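PDB 3DM8: nuclear transport factor 2 family protein from Rhodopseudomonas palustris, which is of unknown function, belongs to the SnoaL-like branch of the NTF2 fold and has been put forward as an isomerase. Local coordinates for residues A[2-7]-A[77-82]; A[105-110]-A[117-122]. All coordinates share one frame; numbering follows the deposited sequence.

Interaction 1 of 2, residues A[2-7]-A[77-82]; sequences TEHSLW and VMLGID
This is a surface contact in which the start of helix 5-19 is fastened to the end of strand 67-79, outermost in the NTF2-like sheet within this chain. H4 carries the contact. The residue sits at the N-cap of the helix, and its imidazole is used at both nitrogens: ND1 accepts from L6 N at 2.9 Å, a capping bond, while NE2 donates to G80 O at 2.7 Å. Both partners lie near the ring plane, and NE2 lies almost along the C=O axis of G80, though the bond is bent at the hydrogen, 145°. With CG anti to the backbone N (chi1 -159°), the ring reaches out tip to tip with L79, whose CD2 stands 3.9 Å from the ring centroid, 1° off the normal, in a CH-pi contact. That same methyl meets L6 CD2 at 3.8 Å. Two residues earlier in the strand, V77 CG1 comes 3.9 Å from W7 CH2. Water 1 adds a looser bridge from S5 OG, with a weak bond to I81 O. An alanine here would lack both imidazole bonds and the ring face under L79, and would probably loosen the helix start from the backbone at G80. Accepting at ND1 and donating at NE2 is consistent with a neutral imidazole protonated on NE2, so helix end and strand are probably joined here without a formal charge.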
ATOM      1  N   THR A   2     -10.799   4.308  24.357  1.00 43.38           N
ATOM      2  CA  THR A   2     -11.729   3.634  23.467  1.00 41.17           C
ATOM      3  C   THR A   2     -12.037   4.297  22.106  1.00 39.05           C
ATOM      4  O   THR A   2     -12.814   3.697  21.353  1.00 39.87           O
ATOM      5  CB  THR A   2     -13.046   3.338  24.206  1.00 41.48           C
ATOM      6  OG1 THR A   2     -13.687   4.571  24.513  1.00 41.27           O
ATOM      7  CG2 THR A   2     -12.765   2.566  25.519  1.00 41.46           C
ATOM      8  N   GLU A   3     -11.459   5.470  21.776  1.00 35.78           N
ATOM      9  CA  GLU A   3     -11.500   5.974  20.365  1.00 33.35           C
ATOM     10  C   GLU A   3     -10.129   6.183  19.749  1.00 29.88           C
ATOM     11  O   GLU A   3      -9.413   7.138  20.039  1.00 28.96           O
ATOM     12  CB  GLU A   3     -12.289   7.261  20.107  1.00 33.79           C
ATOM     13  CG  GLU A   3     -12.495   7.400  18.551  1.00 35.30           C
ATOM     14  CD  GLU A   3     -12.930   8.768  18.033  1.00 38.46           C
ATOM     15  OE1 GLU A   3     -13.399   8.842  16.851  1.00 42.50           O
ATOM     16  OE2 GLU A   3     -12.776   9.772  18.762  1.00 41.31           O
ATOM     17  N   HIS A   4      -9.829   5.289  18.828  1.00 26.19           N
ATOM     18  CA  HIS A   4      -8.504   5.216  18.247  1.00 22.93           C
ATOM     19  C   HIS A   4      -8.136   6.526  17.539  1.00 20.80           C
ATOM     20  O   HIS A   4      -8.940   7.135  16.861  1.00 18.73           O
ATOM     21  CB  HIS A   4      -8.413   4.018  17.310  1.00 22.42           C
ATOM     22  CG  HIS A   4      -7.011   3.573  17.054  1.00 20.59           C
ATOM     23  ND1 HIS A   4      -6.182   4.238  16.194  1.00 16.76           N
ATOM     24  CD2 HIS A   4      -6.284   2.546  17.563  1.00 18.95           C
ATOM     25  CE1 HIS A   4      -4.999   3.645  16.174  1.00 17.23           C
ATOM     26  NE2 HIS A   4      -5.042   2.602  16.988  1.00 18.06           N
ATOM     27  N   SER A   5      -6.878   6.904  17.714  1.00 19.34           N
ATOM     28  CA  SER A   5      -6.286   8.101  17.105  1.00 18.72           C
ATOM     29  C   SER A   5      -6.405   8.100  15.608  1.00 18.40           C
ATOM     30  O   SER A   5      -6.403   9.168  14.979  1.00 19.34           O
ATOM     31  CB  SER A   5      -4.814   8.256  17.520  1.00 18.85           C
ATOM     32  OG  SER A   5      -4.731   8.591  18.915  1.00 22.15           O
ATOM     33  N   LEU A   6      -6.505   6.918  15.027  1.00 16.52           N
ATOM     34  CA  LEU A   6      -6.633   6.843  13.545  1.00 16.37           C
ATOM     35  C   LEU A   6      -7.951   7.523  13.091  1.00 16.43           C
ATOM     36  O   LEU A   6      -8.012   8.276  12.105  1.00 15.97           O
ATOM     37  CB  LEU A   6      -6.606   5.400  13.081  1.00 16.82           C
ATOM     38  CG  LEU A   6      -6.846   5.188  11.584  1.00 17.56           C
ATOM     39  CD1 LEU A   6      -5.704   5.837  10.779  1.00 18.17           C
ATOM     40  CD2 LEU A   6      -7.103   3.689  11.198  1.00 18.74           C
ATOM     41  N   TRP A   7      -8.997   7.231  13.843  1.00 16.31           N
ATOM     42  CA  TRP A   7     -10.337   7.783  13.547  1.00 16.93           C
ATOM     43  C   TRP A   7     -10.363   9.311  13.742  1.00 16.52           C
ATOM     44  O   TRP A   7     -11.015  10.067  12.981  1.00 16.42           O
ATOM     45  CB  TRP A   7     -11.445   7.064  14.341  1.00 17.64           C
ATOM     46  CG  TRP A   7     -11.345   5.539  14.233  1.00 19.97           C
ATOM     47  CD1 TRP A   7     -11.324   4.653  15.252  1.00 24.25           C
ATOM     48  CD2 TRP A   7     -11.220   4.775  13.035  1.00 22.85           C
ATOM     49  NE1 TRP A   7     -11.217   3.363  14.763  1.00 23.26           N
ATOM     50  CE2 TRP A   7     -11.124   3.419  13.405  1.00 23.47           C
ATOM     51  CE3 TRP A   7     -11.158   5.109  11.686  1.00 26.52           C
ATOM     52  CZ2 TRP A   7     -10.995   2.396  12.471  1.00 24.69           C
ATOM     53  CZ3 TRP A   7     -11.045   4.082  10.749  1.00 27.41           C
ATOM     54  CH2 TRP A   7     -10.975   2.753  11.144  1.00 26.19           C
ATOM     55  N   VAL A  77      -8.537  -2.825   7.909  1.00 15.33           N
ATOM     56  CA  VAL A  77      -8.034  -1.997   9.007  1.00 15.65           C
ATOM     57  C   VAL A  77      -7.441  -2.889  10.080  1.00 14.60           C
ATOM     58  O   VAL A  77      -8.080  -3.833  10.559  1.00 14.78           O
ATOM     59  CB  VAL A  77      -9.163  -1.183   9.655  1.00 16.30           C
ATOM     60  CG1 VAL A  77      -8.609  -0.333  10.782  1.00 18.06           C
ATOM     61  CG2 VAL A  77      -9.882  -0.315   8.609  1.00 17.04           C
ATOM     62  N   MET A  78      -6.206  -2.589  10.425  1.00 13.83           N
ATOM     63  CA  MET A  78      -5.438  -3.297  11.436  1.00 14.87           C
ATOM     64  C   MET A  78      -4.968  -2.304  12.495  1.00 13.20           C
ATOM     65  O   MET A  78      -4.110  -1.474  12.263  1.00 13.68           O
ATOM     66  CB  MET A  78      -4.293  -4.057  10.735  1.00 16.54           C
ATOM     67  CG  MET A  78      -4.886  -5.011   9.663  1.00 23.03           C
ATOM     68  SD  MET A  78      -3.805  -6.318   8.936  1.00 31.18           S
ATOM     69  CE  MET A  78      -4.781  -7.144   7.618  1.00 24.23           C
ATOM     70  N   LEU A  79      -5.609  -2.382  13.642  1.00 11.05           N
ATOM     71  CA  LEU A  79      -5.402  -1.421  14.723  1.00 10.75           C
ATOM     72  C   LEU A  79      -4.537  -1.982  15.808  1.00 11.94           C
ATOM     73  O   LEU A  79      -4.753  -3.075  16.285  1.00 14.01           O
ATOM     74  CB  LEU A  79      -6.705  -1.009  15.358  1.00 10.19           C
ATOM     75  CG  LEU A  79      -7.749  -0.239  14.591  1.00 10.98           C
ATOM     76  CD1 LEU A  79      -8.843   0.119  15.574  1.00 11.03           C
ATOM     77  CD2 LEU A  79      -7.166   0.980  13.929  1.00 10.80           C
ATOM     78  N   GLY A  80      -3.566  -1.196  16.227  1.00 11.64           N
ATOM     79  CA  GLY A  80      -2.808  -1.488  17.438  1.00 10.90           C
ATOM     80  C   GLY A  80      -2.952  -0.327  18.428  1.00 12.32           C
ATOM     81  O   GLY A  80      -3.699   0.612  18.188  1.00 12.34           O
ATOM     82  N   ILE A  81      -2.241  -0.386  19.548  1.00 13.07           N
ATOM     83  CA  ILE A  81      -2.404   0.633  20.579  1.00 13.74           C
ATOM     84  C   ILE A  81      -2.004   2.023  20.043  1.00 16.97           C
ATOM     85  O   ILE A  81      -2.777   3.011  20.162  1.00 20.22           O
ATOM     86  CB  ILE A  81      -1.636   0.278  21.868  1.00 12.49           C
ATOM     87  CG1 ILE A  81      -2.283  -0.972  22.459  1.00 10.61           C
ATOM     88  CG2 ILE A  81      -1.716   1.463  22.878  1.00 12.22           C
ATOM     89  CD1 ILE A  81      -1.625  -1.533  23.712  1.00 12.97           C
ATOM     90  N   ASP A  82      -0.810   2.125  19.499  1.00 16.81           N
ATOM     91  CA  ASP A  82      -0.306   3.484  19.108  1.00 17.10           C
ATOM     92  C   ASP A  82       0.044   3.439  17.630  1.00 16.20           C
ATOM     93  O   ASP A  82       0.989   4.067  17.153  1.00 15.34           O
ATOM     94  CB  ASP A  82       0.934   3.858  19.954  1.00 17.67           C
ATOM     95  CG  ASP A  82       0.596   4.318  21.376  1.00 22.20           C
ATOM     96  OD1 ASP A  82      -0.352   5.131  21.541  1.00 25.31           O
ATOM     97  OD2 ASP A  82       1.326   3.905  22.334  1.00 25.11           O
TER
HETATM   98  O   HOH W   1      -2.786   6.307  19.506  1.00 43.14           O

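Interaction 2 of 2, residues A[105-110]-A[117-122]; sequences MALFTQ and TNLRMV
Strands 100-112 and 115-123 form a beta hairpin of the NTF2-like sheet, and these two segments form the central part of its antiparallel ladder, with axes 4.7 Å apart and directions at 174°. A106 with V122 and F108 with R120 are hydrogen-bonded pairs, each closed by two reciprocal bonds; F108 N to R120 O is the straightest, 2.9 Å at 175°. Toward the turn the ladder is interrupted by a classic beta bulge, where T117 and N118 both face Q110. Q110 N still donates to N118 O, but Q110 O takes T117 N at 2.9 Å from above the carbonyl plane, with N118 N only a weak second donor.

On the face of L107, T109, L119 and M121 the packing is mostly apolar, though T109 OG1 hydrogen-bonds to A84 O. L107 CD1 presses obliquely on L119 CD1 at 3.5 Å, tighter than usual for two carbons. With chi1 and chi2 both extended, SD of M121 reaches 3.5 Å from M105 SD, and the bend at chi3 turns its CE toward L107 CD1. The other face is more polar toward the turn: Q110 and N118 run side by side, CB to CB 3.7 Å, their amide planes 80° apart, and water 2 donates to N118 OD1 at 2.7 Å and weakly to F108 O. R120 folds back so that NH2 reaches its neighbour L119 O, while NH1 forms a salt bridge with D34; its side chain lies about 5 Å from the bound dodecyl nona ethylene glycol ether.

Strand 83-94 flanks segment 105-110 and strand 33-38 flanks segment 117-122. From helix 5-19, L6 packs on T109 and F9 on L119, whereas A106, F108, Q110 and V122 pack against the second subunit.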
ATOM      1  N   MET A 105      -5.422   3.343  -1.570  1.00 13.71           N
ATOM      2  CA  MET A 105      -4.234   3.670  -0.780  1.00 13.86           C
ATOM      3  C   MET A 105      -4.079   2.682   0.374  1.00 13.49           C
ATOM      4  O   MET A 105      -5.053   2.161   0.881  1.00 15.15           O
ATOM      5  CB  MET A 105      -4.316   5.088  -0.217  1.00 16.74           C
ATOM      6  CG  MET A 105      -4.667   6.173  -1.198  1.00 21.87           C
ATOM      7  SD  MET A 105      -5.134   7.726  -0.318  1.00 30.22           S
ATOM      8  CE  MET A 105      -6.689   7.257   0.409  1.00 30.23           C
ATOM      9  N   ALA A 106      -2.829   2.464   0.759  1.00 12.21           N
ATOM     10  CA  ALA A 106      -2.465   1.723   1.958  1.00 11.68           C
ATOM     11  C   ALA A 106      -1.662   2.655   2.850  1.00 13.65           C
ATOM     12  O   ALA A 106      -0.669   3.254   2.414  1.00 12.89           O
ATOM     13  CB  ALA A 106      -1.637   0.493   1.593  1.00 13.09           C
ATOM     14  N   LEU A 107      -2.132   2.787   4.081  1.00 13.07           N
ATOM     15  CA  LEU A 107      -1.663   3.778   5.064  1.00 15.21           C
ATOM     16  C   LEU A 107      -1.135   3.060   6.316  1.00 14.23           C
ATOM     17  O   LEU A 107      -1.807   2.217   6.877  1.00 15.11           O
ATOM     18  CB  LEU A 107      -2.892   4.658   5.424  1.00 16.84           C
ATOM     19  CG  LEU A 107      -2.746   5.728   6.464  1.00 22.08           C
ATOM     20  CD1 LEU A 107      -1.901   6.837   5.833  1.00 27.47           C
ATOM     21  CD2 LEU A 107      -4.131   6.235   6.865  1.00 25.71           C
ATOM     22  N   PHE A 108       0.088   3.387   6.717  1.00 14.61           N
ATOM     23  CA  PHE A 108       0.660   2.960   7.971  1.00 12.94           C
ATOM     24  C   PHE A 108       0.957   4.143   8.827  1.00 12.86           C
ATOM     25  O   PHE A 108       1.665   5.065   8.392  1.00 13.43           O
ATOM     26  CB  PHE A 108       1.952   2.158   7.751  1.00 14.74           C
ATOM     27  CG  PHE A 108       1.750   0.880   6.952  1.00 15.31           C
ATOM     28  CD1 PHE A 108       1.493   0.923   5.592  1.00 18.39           C
ATOM     29  CD2 PHE A 108       1.815  -0.328   7.582  1.00 16.17           C
ATOM     30  CE1 PHE A 108       1.298  -0.257   4.887  1.00 19.03           C
ATOM     31  CE2 PHE A 108       1.597  -1.506   6.876  1.00 19.69           C
ATOM     32  CZ  PHE A 108       1.353  -1.431   5.513  1.00 18.38           C
ATOM     33  N   THR A 109       0.403   4.135  10.051  1.00 11.52           N
ATOM     34  CA  THR A 109       0.520   5.272  10.943  1.00 12.21           C
ATOM     35  C   THR A 109       1.019   4.868  12.332  1.00 12.30           C
ATOM     36  O   THR A 109       0.761   3.784  12.819  1.00 11.94           O
ATOM     37  CB  THR A 109      -0.863   5.964  11.135  1.00 13.08           C
ATOM     38  OG1 THR A 109      -1.812   4.989  11.460  1.00 13.23           O
ATOM     39  CG2 THR A 109      -1.351   6.590   9.855  1.00 13.34           C
ATOM     40  N   GLN A 110       1.765   5.772  12.915  1.00 12.59           N
ATOM     41  CA  GLN A 110       2.212   5.661  14.278  1.00 13.70           C
ATOM     42  C   GLN A 110       1.790   6.923  15.031  1.00 13.67           C
ATOM     43  O   GLN A 110       1.785   8.025  14.468  1.00 13.22           O
ATOM     44  CB  GLN A 110       3.759   5.515  14.331  1.00 15.69           C
ATOM     45  CG  GLN A 110       4.358   4.278  13.621  1.00 18.22           C
ATOM     46  CD  GLN A 110       4.198   2.949  14.344  1.00 25.50           C
ATOM     47  OE1 GLN A 110       4.050   2.874  15.591  1.00 30.62           O
ATOM     48  NE2 GLN A 110       4.267   1.865  13.564  1.00 28.16           N
ATOM     49  N   THR A 117       2.785  10.783  14.500  1.00 14.61           N
ATOM     50  CA  THR A 117       4.251  10.947  14.498  1.00 13.73           C
ATOM     51  C   THR A 117       4.938  10.356  13.279  1.00 15.05           C
ATOM     52  O   THR A 117       6.031  10.738  12.905  1.00 14.42           O
ATOM     53  CB  THR A 117       4.889  10.365  15.770  1.00 15.48           C
ATOM     54  OG1 THR A 117       4.550   8.970  15.892  1.00 12.77           O
ATOM     55  CG2 THR A 117       4.453  11.180  16.998  1.00 12.92           C
ATOM     56  N   ASN A 118       4.265   9.428  12.651  1.00 14.67           N
ATOM     57  CA  ASN A 118       4.788   8.756  11.462  1.00 14.35           C
ATOM     58  C   ASN A 118       3.634   8.331  10.544  1.00 14.14           C
ATOM     59  O   ASN A 118       2.654   7.704  10.980  1.00 14.78           O
ATOM     60  CB  ASN A 118       5.666   7.559  11.861  1.00 15.43           C
ATOM     61  CG  ASN A 118       6.558   7.073  10.716  1.00 15.15           C
ATOM     62  OD1 ASN A 118       6.071   6.566   9.706  1.00 16.58           O
ATOM     63  ND2 ASN A 118       7.852   7.296  10.849  1.00 16.99           N
ATOM     64  N   LEU A 119       3.778   8.675   9.258  1.00 13.70           N
ATOM     65  CA  LEU A 119       2.876   8.221   8.227  1.00 12.96           C
ATOM     66  C   LEU A 119       3.603   7.812   6.978  1.00 13.59           C
ATOM     67  O   LEU A 119       4.561   8.488   6.528  1.00 12.68           O
ATOM     68  CB  LEU A 119       1.836   9.325   7.914  1.00 13.93           C
ATOM     69  CG  LEU A 119       0.798   9.029   6.843  1.00 14.44           C
ATOM     70  CD1 LEU A 119      -0.545   9.729   7.181  1.00 13.11           C
ATOM     71  CD2 LEU A 119       1.224   9.412   5.354  1.00 13.12           C
ATOM     72  N   ARG A 120       3.165   6.679   6.439  1.00 13.57           N
ATOM     73  CA  ARG A 120       3.652   6.174   5.164  1.00 13.27           C
ATOM     74  C   ARG A 120       2.459   5.715   4.358  1.00 14.18           C
ATOM     75  O   ARG A 120       1.570   5.009   4.863  1.00 13.97           O
ATOM     76  CB  ARG A 120       4.609   4.996   5.352  1.00 15.41           C
ATOM     77  CG  ARG A 120       5.954   5.317   5.995  1.00 14.74           C
ATOM     78  CD  ARG A 120       6.763   6.258   5.132  1.00 18.58           C
ATOM     79  NE  ARG A 120       8.117   6.448   5.629  1.00 16.32           N
ATOM     80  CZ  ARG A 120       8.451   7.393   6.503  1.00 16.62           C
ATOM     81  NH1 ARG A 120       9.683   7.531   6.898  1.00 18.29           N
ATOM     82  NH2 ARG A 120       7.543   8.215   6.937  1.00 14.87           N
ATOM     83  N   MET A 121       2.391   6.212   3.149  1.00 13.20           N
ATOM     84  CA  MET A 121       1.327   5.862   2.228  1.00 13.46           C
ATOM     85  C   MET A 121       1.851   5.381   0.905  1.00 12.95           C
ATOM     86  O   MET A 121       2.669   6.012   0.303  1.00 11.17           O
ATOM     87  CB  MET A 121       0.401   7.046   1.989  1.00 14.71           C
ATOM     88  CG  MET A 121      -0.638   6.709   0.978  1.00 19.17           C
ATOM     89  SD  MET A 121      -1.725   8.046   0.525  1.00 29.28           S
ATOM     90  CE  MET A 121      -2.530   7.997   2.119  1.00 27.73           C
ATOM     91  N   VAL A 122       1.337   4.240   0.492  1.00 12.37           N
ATOM     92  CA  VAL A 122       1.522   3.650  -0.850  1.00 13.83           C
ATOM     93  C   VAL A 122       0.188   3.650  -1.540  1.00 14.45           C
ATOM     94  O   VAL A 122      -0.811   3.191  -1.004  1.00 15.69           O
ATOM     95  CB  VAL A 122       1.987   2.163  -0.749  1.00 14.95           C
ATOM     96  CG1 VAL A 122       2.389   1.622  -2.138  1.00 20.30           C
ATOM     97  CG2 VAL A 122       3.132   2.089   0.182  1.00 20.44           C
TER
HETATM   98  O   HOH W   2       4.086   4.756   9.777  1.00 20.48           O

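How the interactions relate
Both contacts reach one sheet; helix 5-19 is a partner in interaction 1 and only packs over interaction 2. Interaction 2 is partly buried, centred about 8 Å from the centre of the chain, and its strength is a repeating main-chain ladder between adjacent strands. Interaction 1, about 16 Å out, ties a helix start to an outer strand and relies on a single imidazole bond across its segments plus apolar side chains. The centres of interactions 1 and 2 lie about 13 Å apart. L6 joins them through CD1, 4.0 Å from T109 OG1 and 4.2 Å from L107 CD2. Strand 83-94 lies between strands 67-79 and 100-112; its A84 touches H4 and bonds to T109.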